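Local structure of genome polyprotein (Chicken sicinivirus JSY, 6QWT) at residues F78-F83 and S325-L330; E195-H198 and M203-S206; L232-F237 and D351-Q356; H377-T380 and H385-P388. The protein acts as the RNA-dependent RNA polymerase, 3Dpol, cut from the polyprotein of a chicken picornavirus, and probably copies the viral RNA genome. All blocks are in the same frame, centred on the assembly; numbering follows the deposited sequence.

How the interactions relate
All four contacts belong to the polymerase part of the polyprotein. Interactions 1 and 2 are direct neighbours, with centres about 11 Å apart. Phe83 of interaction 1 stacks on Tyr204 of interaction 2, and Cys81 O comes to 3.4 Å from Tyr204 CE1. Interactions 1 and 3 reach the same antiparallel palm sheet through strands 327-332 and 230-235; their nearest atoms are about 7 Å apart. The presumed active site involves this sheet, where Asp233 of interaction 3 lies near Asp335. Interaction 4 is at the hairpin that follows the palm sheet in the chain. Its nearest atoms lie about 6 Å from those of interactions 1 and 3.

Interaction 1: residues F78-F83 and S325-L330; sequences FSRCNF and SAWRIL
Arg80 lays one face of its guanidinium on one face of the Trp327 indole. The planes are only 5° apart, so this is a true stack, and it is also a cation-pi contact. Arg80 CZ stands 3.6 Å from the centroid of the Trp327 six-membered ring. The contact joins the end of helix 70-81 to the palm sheet of the polymerase. Trp327 begins strand 327-332, which pairs with strand 335-340 in the hairpin that carries the GDD sequence of polymerase motif C.

The edge of the guanidinium is used as well. Trp327 O lies in its plane, and Arg80 NH1 donates to it. The carbonyl group of Ser325 is also at this edge, with Ser325 O 3.6 Å from Arg80 NH2, but this is a looser approach and does not count as a hydrogen bond. One residue thus offers Arg80 both a ring and a carbonyl, which together would restrict the rotation of the guanidinium.

The arginine chain is bent at chi3 (-54°), which turns its flat end over the indole. Arg80 CD also touches the ring, 3.7 Å from Trp327 CH2. The indole N-H is spent on Thr324 O; Trp327 NE1 and Arg80 NH2 are both donors and do not bond to each other. Leu313 of helix 298-316 and the Phe322 ring also pack against the indole. Trp327 is buried, whereas Arg80 is exposed, so the arginine lies on the ring from the surface. The bond from Arg80 NH1 to Trp327 O is 2.7 Å long, with an N-H...O angle of 148°.

Interaction 2: residues E195-H198 and M203-S206; sequences EAMH and MYGS
Met197 presses its CG against the ring of Tyr204, 3.6 Å from Tyr204 CD2, and this is the tight part of the contact. The methionine is bent at chi3 (64°), which brings its methyl group round to Ser206. Met197 CE lies 3.7 Å from Ser206 CB. Ala196 O meets the ring edge of Tyr204, in the ring plane, 3.6 Å from Tyr204 CE2. Ile302 of helix 298-316 packs against both Met197 and Ser206.

The chain turns back here after helix 191-198, on its way to helix 212-222. Tyr204 and Gly205 both have positive phi, and Ser206 N bonds to Met203 O, closing a type I' beta turn.

The other side of the contact is wet. One water bridges Met197 O and Met203 O, at 2.7 Å from Met197 O and 2.9 Å from Met203 O. A second water lies 2.7 Å from Ser206 OG and makes a weak bond to Met197 O. Ser206 OG also bonds to Val208 N.

Direct contacts here are therefore van der Waals. The carbonyls at the helix end find other polar partners: Gln200 NE2 for Ala196 O, and water for Met197 O.

Interaction 3: residues L232-F237 and D351-Q356; sequences LDYSNF and DFYHSQ
Tyr234 of a strand and Tyr353 of a helix meet at their hydroxyls, and their side chains cross at about a right angle. Tyr234 OH is 2.9 Å from Tyr353 OH, in a hydrogen bond that either could donate. The rings are neither stacked nor edge-to-face. Their planes stand at 41° and their centroids are 5.9 Å apart. Tyr234 OH comes in at the edge of the Tyr353 ring, near its plane, 3.5 Å from Tyr353 CE1. The ring carbons also touch, with Tyr234 CE2 3.6 Å from Tyr353 CE1. Both tyrosines are buried, so the shared bond gives each hydroxyl a polar partner. Tyr234 OH has a further, weak bond to Asn308 OD1.

Phe237 CD1 lies 3.3 Å above one face of the Tyr234 ring, toward its rim. Tyr359 meets the same ring edge-to-face and also packs against Tyr353, so the pair is part of a larger aromatic cluster.

The strand carries polymerase motif A, and helix 346-356 probably corresponds to the motif D helix of this family. Asp233 points from the opposite side of the strand and lies close to Asp335 of motif C, consistent with the metal-binding aspartates of related polymerases. Helix 298-316 touches both tyrosines, through Leu312 at Tyr234 and Ser311 at Tyr353. Val336 of strand 335-340 packs on Tyr234. On the other flank of strand 230-235, backbone bonds join Asp233 to Thr362 and Ser235 to Lys360.

Interaction 4: residues H377-T380 and H385-P388; sequences HDVT and HFVP
The hairpin of strands 384-388 and 396-400 probably corresponds to polymerase motif E, which lies between palm and thumb in this family. The preceding loop folds back on its first strand, and Thr380 and His385 meet there. Thr380 CG2 sits over one face of the His385 ring in a CH-pi contact. It is 3.6 Å from the ring centroid and 18° off the ring normal. Thr380 OG1 is bonded to Asp365 OD1. Val379 O also approaches the imidazole, 3.5 Å from His385 CD2.

Val379 and Phe386 lie side by side and point the same way. Val379 CG1 is 3.8 Å from Phe386 CE1. Leu337 of the palm sheet packs against both. The Phe386 ring stacks on Trp216 of helix 212-222, and His385 O accepts from Trp216 NE1. His377 NE2 is bonded to Tyr220 OH on the same helix.

Water links the two backbones. One water lies in the plane of the Phe386 ring at its edge; it accepts from Phe386 N and donates to Val379 O. A second bridges His377 O and Phe386 O, at 2.8 Å from His377 O and 2.8 Å from Phe386 O.

Interaction 1: residues F78-F83 and S325-L330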
loop_
_atom_site.group_PDB
_atom_site.type_symbol
_atom_site.label_atom_id
_atom_site.label_comp_id
_atom_site.label_asym_id
_atom_site.label_seq_id
_atom_site.Cartn_x
_atom_site.Cartn_y
_atom_site.Cartn_z
ATOM N N PHE A 78 7.397 0.919 -19.716
ATOM C CA PHE A 78 7.348 -0.460 -20.186
ATOM C C PHE A 78 8.567 -0.838 -21.014
ATOM O O PHE A 78 8.898 -2.027 -21.095
ATOM C CB PHE A 78 6.074 -0.697 -20.990
ATOM C CG PHE A 78 4.868 -0.936 -20.134
ATOM C CD1 PHE A 78 4.602 -2.197 -19.626
ATOM C CD2 PHE A 78 4.012 0.105 -19.818
ATOM C CE1 PHE A 78 3.495 -2.416 -18.830
ATOM C CE2 PHE A 78 2.906 -0.104 -19.025
ATOM C CZ PHE A 78 2.644 -1.368 -18.533
ATOM N N SER A 79 9.238 0.138 -21.628
ATOM C CA SER A 79 10.489 -0.153 -22.320
ATOM C C SER A 79 11.550 -0.629 -21.336
ATOM O O SER A 79 12.246 -1.622 -21.582
ATOM C CB SER A 79 10.971 1.085 -23.079
ATOM O OG SER A 79 12.245 0.867 -23.655
ATOM N N ARG A 80 11.681 0.068 -20.205
ATOM C CA ARG A 80 12.647 -0.337 -19.193
ATOM C C ARG A 80 12.240 -1.645 -18.527
ATOM O O ARG A 80 13.097 -2.491 -18.241
ATOM C CB ARG A 80 12.810 0.764 -18.149
ATOM C CG ARG A 80 13.554 0.303 -16.911
ATOM C CD ARG A 80 14.168 1.463 -16.165
ATOM N NE ARG A 80 15.019 2.281 -17.023
ATOM C CZ ARG A 80 15.783 3.274 -16.580
ATOM N NH1 ARG A 80 15.802 3.567 -15.284
ATOM N NH2 ARG A 80 16.524 3.974 -17.427
ATOM N N CYS A 81 10.943 -1.828 -18.263
ATOM C CA CYS A 81 10.475 -3.070 -17.651
ATOM C C CYS A 81 10.898 -4.282 -18.473
ATOM O O CYS A 81 11.405 -5.269 -17.927
ATOM C CB CYS A 81 8.954 -3.039 -17.491
ATOM S SG CYS A 81 8.344 -2.018 -16.125
ATOM N N ASN A 82 10.700 -4.219 -19.793
ATOM C CA ASN A 82 11.087 -5.290 -20.714
ATOM C C ASN A 82 10.479 -6.628 -20.288
ATOM O O ASN A 82 11.161 -7.652 -20.210
ATOM C CB ASN A 82 12.613 -5.381 -20.832
ATOM C CG ASN A 82 13.064 -6.192 -22.040
ATOM O OD1 ASN A 82 12.427 -6.172 -23.094
ATOM N ND2 ASN A 82 14.171 -6.909 -21.888
ATOM N N PHE A 83 9.181 -6.607 -20.003
ATOM C CA PHE A 83 8.475 -7.820 -19.618
ATOM C C PHE A 83 8.477 -8.816 -20.775
ATOM O O PHE A 83 8.189 -8.431 -21.916
ATOM C CB PHE A 83 7.031 -7.507 -19.222
ATOM C CG PHE A 83 6.881 -6.907 -17.855
ATOM C CD1 PHE A 83 6.306 -5.655 -17.693
ATOM C CD2 PHE A 83 7.293 -7.600 -16.727
ATOM C CE1 PHE A 83 6.157 -5.098 -16.435
ATOM C CE2 PHE A 83 7.144 -7.048 -15.467
ATOM C CZ PHE A 83 6.577 -5.795 -15.321
ATOM N N SER A 325 17.850 8.009 -19.818
ATOM C CA SER A 325 18.560 6.798 -19.452
ATOM C C SER A 325 19.191 6.840 -18.067
ATOM O O SER A 325 19.674 5.802 -17.604
ATOM C CB SER A 325 19.659 6.493 -20.483
ATOM O OG SER A 325 19.098 6.064 -21.710
ATOM N N ALA A 326 19.215 7.990 -17.395
ATOM C CA ALA A 326 19.896 8.130 -16.107
ATOM C C ALA A 326 18.868 8.516 -15.050
ATOM O O ALA A 326 18.791 9.671 -14.628
ATOM C CB ALA A 326 21.029 9.156 -16.194
ATOM N N TRP A 327 18.086 7.531 -14.610
ATOM C CA TRP A 327 17.074 7.760 -13.592
ATOM C C TRP A 327 16.699 6.431 -12.953
ATOM O O TRP A 327 16.858 5.368 -13.561
ATOM C CB TRP A 327 15.832 8.441 -14.184
ATOM C CG TRP A 327 15.215 7.678 -15.318
ATOM C CD1 TRP A 327 15.501 7.811 -16.647
ATOM C CD2 TRP A 327 14.216 6.656 -15.224
ATOM N NE1 TRP A 327 14.738 6.937 -17.387
ATOM C CE2 TRP A 327 13.941 6.217 -16.536
ATOM C CE3 TRP A 327 13.525 6.071 -14.158
ATOM C CZ2 TRP A 327 13.006 5.220 -16.808
ATOM C CZ3 TRP A 327 12.595 5.081 -14.433
ATOM C CH2 TRP A 327 12.346 4.666 -15.745
ATOM N N ARG A 328 16.201 6.504 -11.720
ATOM C CA ARG A 328 15.679 5.333 -11.030
ATOM C C ARG A 328 14.529 5.762 -10.132
ATOM O O ARG A 328 14.622 6.777 -9.438
ATOM C CB ARG A 328 16.758 4.624 -10.204
ATOM C CG ARG A 328 16.206 3.562 -9.255
ATOM C CD ARG A 328 17.318 2.769 -8.598
ATOM N NE ARG A 328 18.089 1.995 -9.566
ATOM C CZ ARG A 328 17.706 0.819 -10.054
ATOM N NH1 ARG A 328 16.559 0.280 -9.665
ATOM N NH2 ARG A 328 18.469 0.184 -10.933
ATOM N N ILE A 329 13.450 4.983 -10.152
ATOM C CA ILE A 329 12.274 5.232 -9.328
ATOM C C ILE A 329 12.003 3.991 -8.488
ATOM O O ILE A 329 12.201 2.862 -8.952
ATOM C CB ILE A 329 11.049 5.603 -10.194
ATOM C CG1 ILE A 329 11.273 6.952 -10.887
ATOM C CG2 ILE A 329 9.779 5.654 -9.354
ATOM C CD1 ILE A 329 10.189 7.327 -11.893
ATOM N N LEU A 330 11.586 4.199 -7.240
ATOM C CA LEU A 330 11.163 3.109 -6.367
ATOM C C LEU A 330 9.903 3.545 -5.637
ATOM O O LEU A 330 9.916 4.546 -4.915
ATOM C CB LEU A 330 12.259 2.724 -5.370
ATOM C CG LEU A 330 12.007 1.452 -4.553
ATOM C CD1 LEU A 330 12.024 0.214 -5.439
ATOM C CD2 LEU A 330 13.044 1.336 -3.452
#

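Interaction 2: residues E195-H198 and M203-S206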
loop_
_atom_site.group_PDB
_atom_site.type_symbol
_atom_site.label_atom_id
_atom_site.label_comp_id
_atom_site.label_asym_id
_atom_site.label_seq_id
_atom_site.Cartn_x
_atom_site.Cartn_y
_atom_site.Cartn_z
ATOM N N GLU A 195 3.652 -12.399 -9.874
ATOM C CA GLU A 195 4.820 -13.246 -9.657
ATOM C C GLU A 195 6.101 -12.522 -10.049
ATOM O O GLU A 195 7.076 -12.501 -9.288
ATOM C CB GLU A 195 4.686 -14.539 -10.457
ATOM C CG GLU A 195 3.882 -15.626 -9.784
ATOM C CD GLU A 195 3.998 -16.946 -10.516
ATOM O OE1 GLU A 195 4.103 -16.932 -11.761
ATOM O OE2 GLU A 195 3.993 -17.998 -9.848
ATOM N N ALA A 196 6.108 -11.912 -11.237
ATOM C CA ALA A 196 7.326 -11.296 -11.749
ATOM C C ALA A 196 7.764 -10.115 -10.891
ATOM O O ALA A 196 8.965 -9.893 -10.696
ATOM C CB ALA A 196 7.117 -10.854 -13.199
ATOM N N MET A 197 6.809 -9.350 -10.363
ATOM C CA MET A 197 7.134 -8.133 -9.627
ATOM C C MET A 197 7.303 -8.381 -8.132
ATOM O O MET A 197 8.286 -7.931 -7.536
ATOM C CB MET A 197 6.056 -7.072 -9.866
ATOM C CG MET A 197 5.958 -6.628 -11.311
ATOM S SD MET A 197 4.707 -5.365 -11.564
ATOM C CE MET A 197 5.368 -4.017 -10.587
ATOM N N HIS A 198 6.350 -9.094 -7.520
ATOM C CA HIS A 198 6.402 -9.346 -6.082
ATOM C C HIS A 198 7.648 -10.126 -5.684
ATOM O O HIS A 198 8.199 -9.902 -4.601
ATOM C CB HIS A 198 5.141 -10.098 -5.641
ATOM C CG HIS A 198 4.930 -10.121 -4.159
ATOM N ND1 HIS A 198 5.514 -11.063 -3.338
ATOM C CD2 HIS A 198 4.191 -9.324 -3.351
ATOM C CE1 HIS A 198 5.150 -10.839 -2.086
ATOM N NE2 HIS A 198 4.345 -9.790 -2.068
ATOM N N MET A 203 12.851 -4.064 -8.683
ATOM C CA MET A 203 12.718 -4.031 -10.129
ATOM C C MET A 203 11.386 -3.399 -10.520
ATOM O O MET A 203 10.456 -3.299 -9.715
ATOM C CB MET A 203 12.824 -5.439 -10.716
ATOM C CG MET A 203 14.249 -5.945 -10.850
ATOM S SD MET A 203 14.332 -7.660 -11.406
ATOM C CE MET A 203 13.605 -7.524 -13.036
ATOM N N TYR A 204 11.313 -2.960 -11.779
ATOM C CA TYR A 204 10.102 -2.362 -12.348
ATOM C C TYR A 204 9.640 -1.142 -11.554
ATOM O O TYR A 204 8.458 -0.791 -11.566
ATOM C CB TYR A 204 8.976 -3.394 -12.456
ATOM C CG TYR A 204 9.443 -4.720 -13.005
ATOM C CD1 TYR A 204 9.949 -4.817 -14.297
ATOM C CD2 TYR A 204 9.394 -5.871 -12.231
ATOM C CE1 TYR A 204 10.386 -6.029 -14.804
ATOM C CE2 TYR A 204 9.829 -7.085 -12.730
ATOM C CZ TYR A 204 10.322 -7.159 -14.017
ATOM O OH TYR A 204 10.753 -8.368 -14.515
ATOM N N GLY A 205 10.572 -0.487 -10.863
ATOM C CA GLY A 205 10.242 0.705 -10.107
ATOM C C GLY A 205 9.294 0.480 -8.956
ATOM O O GLY A 205 8.678 1.437 -8.478
ATOM N N SER A 206 9.162 -0.758 -8.484
ATOM C CA SER A 206 8.200 -1.099 -7.448
ATOM C C SER A 206 8.888 -1.801 -6.285
ATOM O O SER A 206 9.700 -2.710 -6.485
ATOM C CB SER A 206 7.090 -1.993 -8.003
ATOM O OG SER A 206 6.271 -2.479 -6.958
HETATM O O HOH W 1 8.821 -5.436 -8.526
HETATM O O HOH W 2 6.437 -5.176 -6.526
#

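Interaction 3: residues L232-F237 and D351-Q356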
loop_
_atom_site.group_PDB
_atom_site.type_symbol
_atom_site.label_atom_id
_atom_site.label_comp_id
_atom_site.label_asym_id
_atom_site.label_seq_id
_atom_site.Cartn_x
_atom_site.Cartn_y
_atom_site.Cartn_z
ATOM N N LEU A 232 9.132 11.823 -1.826
ATOM C CA LEU A 232 7.920 12.625 -1.787
ATOM C C LEU A 232 6.729 11.715 -1.554
ATOM O O LEU A 232 6.803 10.495 -1.728
ATOM C CB LEU A 232 7.729 13.453 -3.064
ATOM C CG LEU A 232 7.660 12.756 -4.421
ATOM C CD1 LEU A 232 6.278 12.179 -4.686
ATOM C CD2 LEU A 232 8.049 13.742 -5.514
ATOM N N ASP A 233 5.627 12.328 -1.142
ATOM C CA ASP A 233 4.398 11.616 -0.850
ATOM C C ASP A 233 3.239 12.328 -1.529
ATOM O O ASP A 233 3.286 13.537 -1.771
ATOM C CB ASP A 233 4.155 11.521 0.666
ATOM C CG ASP A 233 3.070 10.524 1.024
ATOM O OD1 ASP A 233 2.052 10.937 1.622
ATOM O OD2 ASP A 233 3.233 9.326 0.706
ATOM N N TYR A 234 2.203 11.567 -1.847
ATOM C CA TYR A 234 0.980 12.121 -2.405
ATOM C C TYR A 234 -0.055 12.285 -1.302
ATOM O O TYR A 234 -0.152 11.452 -0.396
ATOM C CB TYR A 234 0.413 11.221 -3.503
ATOM C CG TYR A 234 1.268 11.085 -4.745
ATOM C CD1 TYR A 234 2.412 10.297 -4.746
ATOM C CD2 TYR A 234 0.912 11.724 -5.925
ATOM C CE1 TYR A 234 3.187 10.163 -5.883
ATOM C CE2 TYR A 234 1.679 11.596 -7.069
ATOM C CZ TYR A 234 2.814 10.815 -7.043
ATOM O OH TYR A 234 3.575 10.687 -8.182
ATOM N N SER A 235 -0.825 13.362 -1.382
ATOM C CA SER A 235 -2.034 13.508 -0.584
ATOM C C SER A 235 -3.225 13.104 -1.439
ATOM O O SER A 235 -3.385 13.601 -2.561
ATOM C CB SER A 235 -2.193 14.942 -0.075
ATOM O OG SER A 235 -1.727 15.881 -1.027
ATOM N N ASN A 236 -4.039 12.182 -0.922
ATOM C CA ASN A 236 -5.233 11.693 -1.622
ATOM C C ASN A 236 -4.873 11.043 -2.958
ATOM O O ASN A 236 -5.551 11.241 -3.969
ATOM C CB ASN A 236 -6.257 12.815 -1.819
ATOM C CG ASN A 236 -6.291 13.781 -0.651
ATOM O OD1 ASN A 236 -6.748 13.440 0.441
ATOM N ND2 ASN A 236 -5.807 14.998 -0.876
ATOM N N PHE A 237 -3.795 10.254 -2.955
ATOM C CA PHE A 237 -3.373 9.542 -4.160
ATOM C C PHE A 237 -4.476 8.630 -4.684
ATOM O O PHE A 237 -4.702 8.550 -5.897
ATOM C CB PHE A 237 -2.109 8.736 -3.858
ATOM C CG PHE A 237 -1.438 8.159 -5.076
ATOM C CD1 PHE A 237 -1.092 8.970 -6.147
ATOM C CD2 PHE A 237 -1.139 6.807 -5.138
ATOM C CE1 PHE A 237 -0.468 8.439 -7.265
ATOM C CE2 PHE A 237 -0.514 6.270 -6.251
ATOM C CZ PHE A 237 -0.178 7.087 -7.317
ATOM N N ASP A 351 5.077 21.331 -9.580
ATOM C CA ASP A 351 4.485 22.367 -10.422
ATOM C C ASP A 351 3.864 21.772 -11.681
ATOM O O ASP A 351 2.803 22.224 -12.127
ATOM C CB ASP A 351 5.535 23.421 -10.778
ATOM C CG ASP A 351 6.016 24.206 -9.566
ATOM O OD1 ASP A 351 7.219 24.537 -9.508
ATOM O OD2 ASP A 351 5.191 24.488 -8.669
ATOM N N PHE A 352 4.507 20.761 -12.272
ATOM C CA PHE A 352 3.909 20.096 -13.425
ATOM C C PHE A 352 2.603 19.409 -13.048
ATOM O O PHE A 352 1.622 19.469 -13.799
ATOM C CB PHE A 352 4.877 19.077 -14.030
ATOM C CG PHE A 352 4.216 18.135 -15.001
ATOM C CD1 PHE A 352 4.044 18.501 -16.327
ATOM C CD2 PHE A 352 3.740 16.902 -14.583
ATOM C CE1 PHE A 352 3.424 17.649 -17.221
ATOM C CE2 PHE A 352 3.117 16.044 -15.470
ATOM C CZ PHE A 352 2.957 16.417 -16.791
ATOM N N TYR A 353 2.582 18.731 -11.897
ATOM C CA TYR A 353 1.370 18.054 -11.449
ATOM C C TYR A 353 0.221 19.039 -11.269
ATOM O O TYR A 353 -0.928 18.730 -11.607
ATOM C CB TYR A 353 1.639 17.307 -10.141
ATOM C CG TYR A 353 2.204 15.913 -10.311
ATOM C CD1 TYR A 353 2.709 15.213 -9.221
ATOM C CD2 TYR A 353 2.233 15.294 -11.556
ATOM C CE1 TYR A 353 3.225 13.935 -9.364
ATOM C CE2 TYR A 353 2.751 14.017 -11.710
ATOM C CZ TYR A 353 3.245 13.341 -10.608
ATOM O OH TYR A 353 3.759 12.069 -10.744
ATOM N N HIS A 354 0.512 20.229 -10.735
ATOM C CA HIS A 354 -0.540 21.213 -10.499
ATOM C C HIS A 354 -1.167 21.695 -11.799
ATOM O O HIS A 354 -2.364 21.999 -11.835
ATOM C CB HIS A 354 0.016 22.405 -9.720
ATOM C CG HIS A 354 0.459 22.071 -8.330
ATOM N ND1 HIS A 354 1.515 22.707 -7.713
ATOM C CD2 HIS A 354 -0.012 21.169 -7.436
ATOM C CE1 HIS A 354 1.679 22.210 -6.500
ATOM N NE2 HIS A 354 0.765 21.275 -6.307
ATOM N N SER A 355 -0.384 21.765 -12.875
ATOM C CA SER A 355 -0.868 22.349 -14.117
ATOM C C SER A 355 -1.485 21.334 -15.072
ATOM O O SER A 355 -2.236 21.733 -15.969
ATOM C CB SER A 355 0.271 23.088 -14.828
ATOM O OG SER A 355 1.173 22.173 -15.424
ATOM N N GLN A 356 -1.193 20.041 -14.909
ATOM C CA GLN A 356 -1.653 19.024 -15.845
ATOM C C GLN A 356 -2.439 17.888 -15.208
ATOM O O GLN A 356 -3.112 17.150 -15.935
ATOM C CB GLN A 356 -0.465 18.412 -16.607
ATOM C CG GLN A 356 0.299 19.396 -17.481
ATOM C CD GLN A 356 -0.533 19.912 -18.637
ATOM O OE1 GLN A 356 -1.194 19.143 -19.337
ATOM N NE2 GLN A 356 -0.512 21.224 -18.840
#

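Interaction 4: residues H377-T380 and H385-P388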
loop_
_atom_site.group_PDB
_atom_site.type_symbol
_atom_site.label_atom_id
_atom_site.label_comp_id
_atom_site.label_asym_id
_atom_site.label_seq_id
_atom_site.Cartn_x
_atom_site.Cartn_y
_atom_site.Cartn_z
ATOM N N HIS A 377 21.028 9.479 2.556
ATOM C CA HIS A 377 21.102 9.477 4.011
ATOM C C HIS A 377 20.047 10.356 4.670
ATOM O O HIS A 377 19.744 10.150 5.850
ATOM C CB HIS A 377 22.493 9.927 4.469
ATOM C CG HIS A 377 23.612 9.162 3.833
ATOM N ND1 HIS A 377 24.453 9.718 2.892
ATOM C CD2 HIS A 377 24.025 7.884 3.999
ATOM C CE1 HIS A 377 25.335 8.815 2.506
ATOM N NE2 HIS A 377 25.098 7.693 3.162
ATOM N N ASP A 378 19.490 11.328 3.948
ATOM C CA ASP A 378 18.420 12.166 4.481
ATOM C C ASP A 378 17.036 11.602 4.208
ATOM O O ASP A 378 16.070 12.012 4.864
ATOM C CB ASP A 378 18.492 13.571 3.878
ATOM C CG ASP A 378 19.762 14.297 4.244
ATOM O OD1 ASP A 378 20.620 14.475 3.353
ATOM O OD2 ASP A 378 19.901 14.692 5.423
ATOM N N VAL A 379 16.927 10.675 3.276
ATOM C CA VAL A 379 15.651 10.254 2.719
ATOM C C VAL A 379 14.985 9.234 3.635
ATOM O O VAL A 379 15.650 8.429 4.299
ATOM C CB VAL A 379 15.890 9.696 1.299
ATOM C CG1 VAL A 379 15.574 8.210 1.221
ATOM C CG2 VAL A 379 15.126 10.500 0.261
ATOM N N THR A 380 13.654 9.281 3.691
ATOM C CA THR A 380 12.852 8.272 4.372
ATOM C C THR A 380 11.946 7.583 3.360
ATOM O O THR A 380 11.396 8.228 2.463
ATOM C CB THR A 380 11.997 8.871 5.499
ATOM O OG1 THR A 380 10.974 9.705 4.939
ATOM C CG2 THR A 380 12.856 9.689 6.452
ATOM N N HIS A 385 14.581 5.435 7.606
ATOM C CA HIS A 385 15.843 5.913 7.061
ATOM C C HIS A 385 16.681 4.737 6.559
ATOM O O HIS A 385 16.345 3.566 6.758
ATOM C CB HIS A 385 16.628 6.697 8.115
ATOM C CG HIS A 385 16.188 8.119 8.271
ATOM N ND1 HIS A 385 15.285 8.517 9.234
ATOM C CD2 HIS A 385 16.537 9.241 7.597
ATOM C CE1 HIS A 385 15.091 9.821 9.142
ATOM N NE2 HIS A 385 15.838 10.283 8.155
ATOM N N PHE A 386 17.786 5.066 5.890
ATOM C CA PHE A 386 18.795 4.098 5.469
ATOM C C PHE A 386 20.066 4.402 6.256
ATOM O O PHE A 386 20.681 5.457 6.061
ATOM C CB PHE A 386 19.058 4.175 3.963
ATOM C CG PHE A 386 17.853 3.869 3.106
ATOM C CD1 PHE A 386 16.851 4.811 2.924
ATOM C CD2 PHE A 386 17.736 2.647 2.463
ATOM C CE1 PHE A 386 15.749 4.534 2.133
ATOM C CE2 PHE A 386 16.636 2.361 1.670
ATOM C CZ PHE A 386 15.640 3.310 1.504
ATOM N N VAL A 387 20.461 3.490 7.146
ATOM C CA VAL A 387 21.625 3.684 7.997
ATOM C C VAL A 387 22.560 2.486 7.871
ATOM O O VAL A 387 22.190 1.372 8.254
ATOM C CB VAL A 387 21.239 3.902 9.470
ATOM C CG1 VAL A 387 22.489 4.034 10.325
ATOM C CG2 VAL A 387 20.356 5.137 9.611
ATOM N N PRO A 388 23.773 2.656 7.341
ATOM C CA PRO A 388 24.709 1.524 7.259
ATOM C C PRO A 388 25.080 0.992 8.638
ATOM O O PRO A 388 25.144 1.731 9.621
ATOM C CB PRO A 388 25.931 2.125 6.551
ATOM C CG PRO A 388 25.395 3.309 5.804
ATOM C CD PRO A 388 24.290 3.855 6.664
HETATM O O HOH W 3 20.148 7.882 7.416
HETATM O O HOH W 4 17.968 7.615 4.794
#